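Local coordinates for protein titin (Homo sapiens, PDB 2J8H) that acts as a giant elastic protein of muscle, with a chain of immunoglobulin domains in its A-band part, and probably also works as a serine/threonine kinase, at residues Tyr151-Ile154 against Phe159-Leu162. Residues are numbered along the deposited sequence; the frame is centred on the assembly and turned at random.
Sequences YQVI and FTSL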
loop_
_atom_site.group_PDB
_atom_site.type_symbol
_atom_site.label_atom_id
_atom_site.label_comp_id
_atom_site.label_asym_id
_atom_site.label_seq_id
_atom_site.Cartn_x
_atom_site.Cartn_y
_atom_site.Cartn_z
ATOM N N TYR A 151 -22.016 -32.783 -11.240
ATOM C CA TYR A 151 -21.681 -31.390 -11.030
ATOM C C TYR A 151 -21.679 -30.619 -12.320
ATOM O O TYR A 151 -21.363 -31.164 -13.374
ATOM C CB TYR A 151 -20.269 -31.251 -10.439
ATOM C CG TYR A 151 -19.946 -32.009 -9.180
ATOM C CD1 TYR A 151 -19.181 -33.164 -9.216
ATOM C CD2 TYR A 151 -20.331 -31.524 -7.943
ATOM C CE1 TYR A 151 -18.852 -33.848 -8.054
ATOM C CE2 TYR A 151 -20.003 -32.194 -6.792
ATOM C CZ TYR A 151 -19.254 -33.330 -6.847
ATOM O OH TYR A 151 -18.919 -33.953 -5.670
ATOM N N GLN A 152 -21.969 -29.328 -12.220
ATOM C CA GLN A 152 -21.675 -28.413 -13.315
ATOM C C GLN A 152 -20.781 -27.307 -12.798
ATOM O O GLN A 152 -21.108 -26.661 -11.801
ATOM C CB GLN A 152 -22.953 -27.814 -13.921
ATOM C CG GLN A 152 -22.706 -26.826 -15.061
ATOM C CD GLN A 152 -22.100 -27.459 -16.277
ATOM O OE1 GLN A 152 -22.545 -28.518 -16.736
ATOM N NE2 GLN A 152 -21.099 -26.799 -16.848
ATOM N N VAL A 153 -19.653 -27.091 -13.469
ATOM C CA VAL A 153 -18.815 -25.936 -13.168
ATOM C C VAL A 153 -19.077 -24.785 -14.145
ATOM O O VAL A 153 -19.042 -24.969 -15.355
ATOM C CB VAL A 153 -17.325 -26.301 -13.223
ATOM C CG1 VAL A 153 -16.482 -25.064 -12.974
ATOM C CG2 VAL A 153 -17.024 -27.374 -12.184
ATOM N N ILE A 154 -19.310 -23.593 -13.603
ATOM C CA ILE A 154 -19.430 -22.380 -14.402
ATOM C C ILE A 154 -18.185 -21.545 -14.130
ATOM O O ILE A 154 -17.796 -21.380 -12.991
ATOM C CB ILE A 154 -20.679 -21.589 -14.017
ATOM C CG1 ILE A 154 -21.932 -22.377 -14.409
ATOM C CG2 ILE A 154 -20.666 -20.198 -14.650
ATOM C CD1 ILE A 154 -23.254 -21.753 -13.954
ATOM N N PHE A 159 -16.171 -14.804 -11.809
ATOM C CA PHE A 159 -16.534 -15.769 -10.785
ATOM C C PHE A 159 -16.611 -17.168 -11.347
ATOM O O PHE A 159 -16.669 -17.369 -12.585
ATOM C CB PHE A 159 -17.857 -15.370 -10.118
ATOM C CG PHE A 159 -19.058 -15.613 -10.954
ATOM C CD1 PHE A 159 -19.644 -16.859 -10.990
ATOM C CD2 PHE A 159 -19.615 -14.595 -11.704
ATOM C CE1 PHE A 159 -20.760 -17.110 -11.781
ATOM C CE2 PHE A 159 -20.745 -14.815 -12.470
ATOM C CZ PHE A 159 -21.319 -16.084 -12.512
ATOM N N THR A 160 -16.589 -18.127 -10.437
ATOM C CA THR A 160 -16.811 -19.523 -10.781
ATOM C C THR A 160 -17.835 -20.066 -9.792
ATOM O O THR A 160 -17.836 -19.693 -8.603
ATOM C CB THR A 160 -15.521 -20.340 -10.718
ATOM O OG1 THR A 160 -15.813 -21.688 -11.040
ATOM C CG2 THR A 160 -14.880 -20.323 -9.308
ATOM N N SER A 161 -18.760 -20.855 -10.301
ATOM C CA SER A 161 -19.750 -21.526 -9.474
ATOM C C SER A 161 -19.666 -23.024 -9.666
ATOM O O SER A 161 -19.576 -23.525 -10.794
ATOM C CB SER A 161 -21.160 -21.094 -9.848
ATOM O OG SER A 161 -21.257 -19.703 -9.745
ATOM N N LEU A 162 -19.736 -23.726 -8.555
ATOM C CA LEU A 162 -19.931 -25.143 -8.590
ATOM C C LEU A 162 -21.407 -25.356 -8.387
ATOM O O LEU A 162 -21.961 -24.993 -7.339
ATOM C CB LEU A 162 -19.143 -25.847 -7.480
ATOM C CG LEU A 162 -19.347 -27.371 -7.447
ATOM C CD1 LEU A 162 -18.845 -27.997 -8.763
ATOM C CD2 LEU A 162 -18.721 -28.005 -6.183
#
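Ile154 and Ser161 form the antiparallel hydrogen-bonded pair of a beta hairpin in the second I-set immunoglobulin domain, where strand 152-155 lies at the edge of its sheet and strand 159-163 passes the pairing on to strand 123-131. The link from Ile154 N to Ser161 O is nearly straight, 176° at the hydrogen and 2.8 Å long, and the donor sits in the carbonyl plane. The return link is shared: Ile154 O takes Ser161 N at 2.9 Å and also the hydroxyl of Thr160, OG1, at 2.8 Å, the two donors arriving from opposite faces of the carbonyl plane. Thr160 OG1 can reach it because it is anti to the threonine's own backbone N (chi1 179°), and the same hydroxyl is hydrogen-bonded to Trp138 NE1 of strand 135-140 in the facing sheet. An alanine here would lose that hydroxyl, and would probably leave Trp138 NE1 without this partner and the carbonyl of Ile154 with Ser161 N as its one donor across the hairpin. One pair further along, Val153 and Leu162 face each other without hydrogen bonds. Both lean toward the sandwich interior, touching Trp138, and Leu162 CD1 fits between Val153 CG2 and Tyr151 CD2, at 3.9 Å from each. The Tyr151 ring meets that methyl obliquely and also packs against Phe164. On the other face of the sheet, Ile154 CG2 lies 4.2 Å from CE1 of the Phe159 ring, which makes a cation-pi contact with Lys125. The hairpin thus turns a methyl-rich face inward, and the Thr160 hydroxyl among them both donates to the Ile154 carbonyl and is hydrogen-bonded to Trp138 NE1, tying the edge strand's backbone to the indole of the opposing sheet.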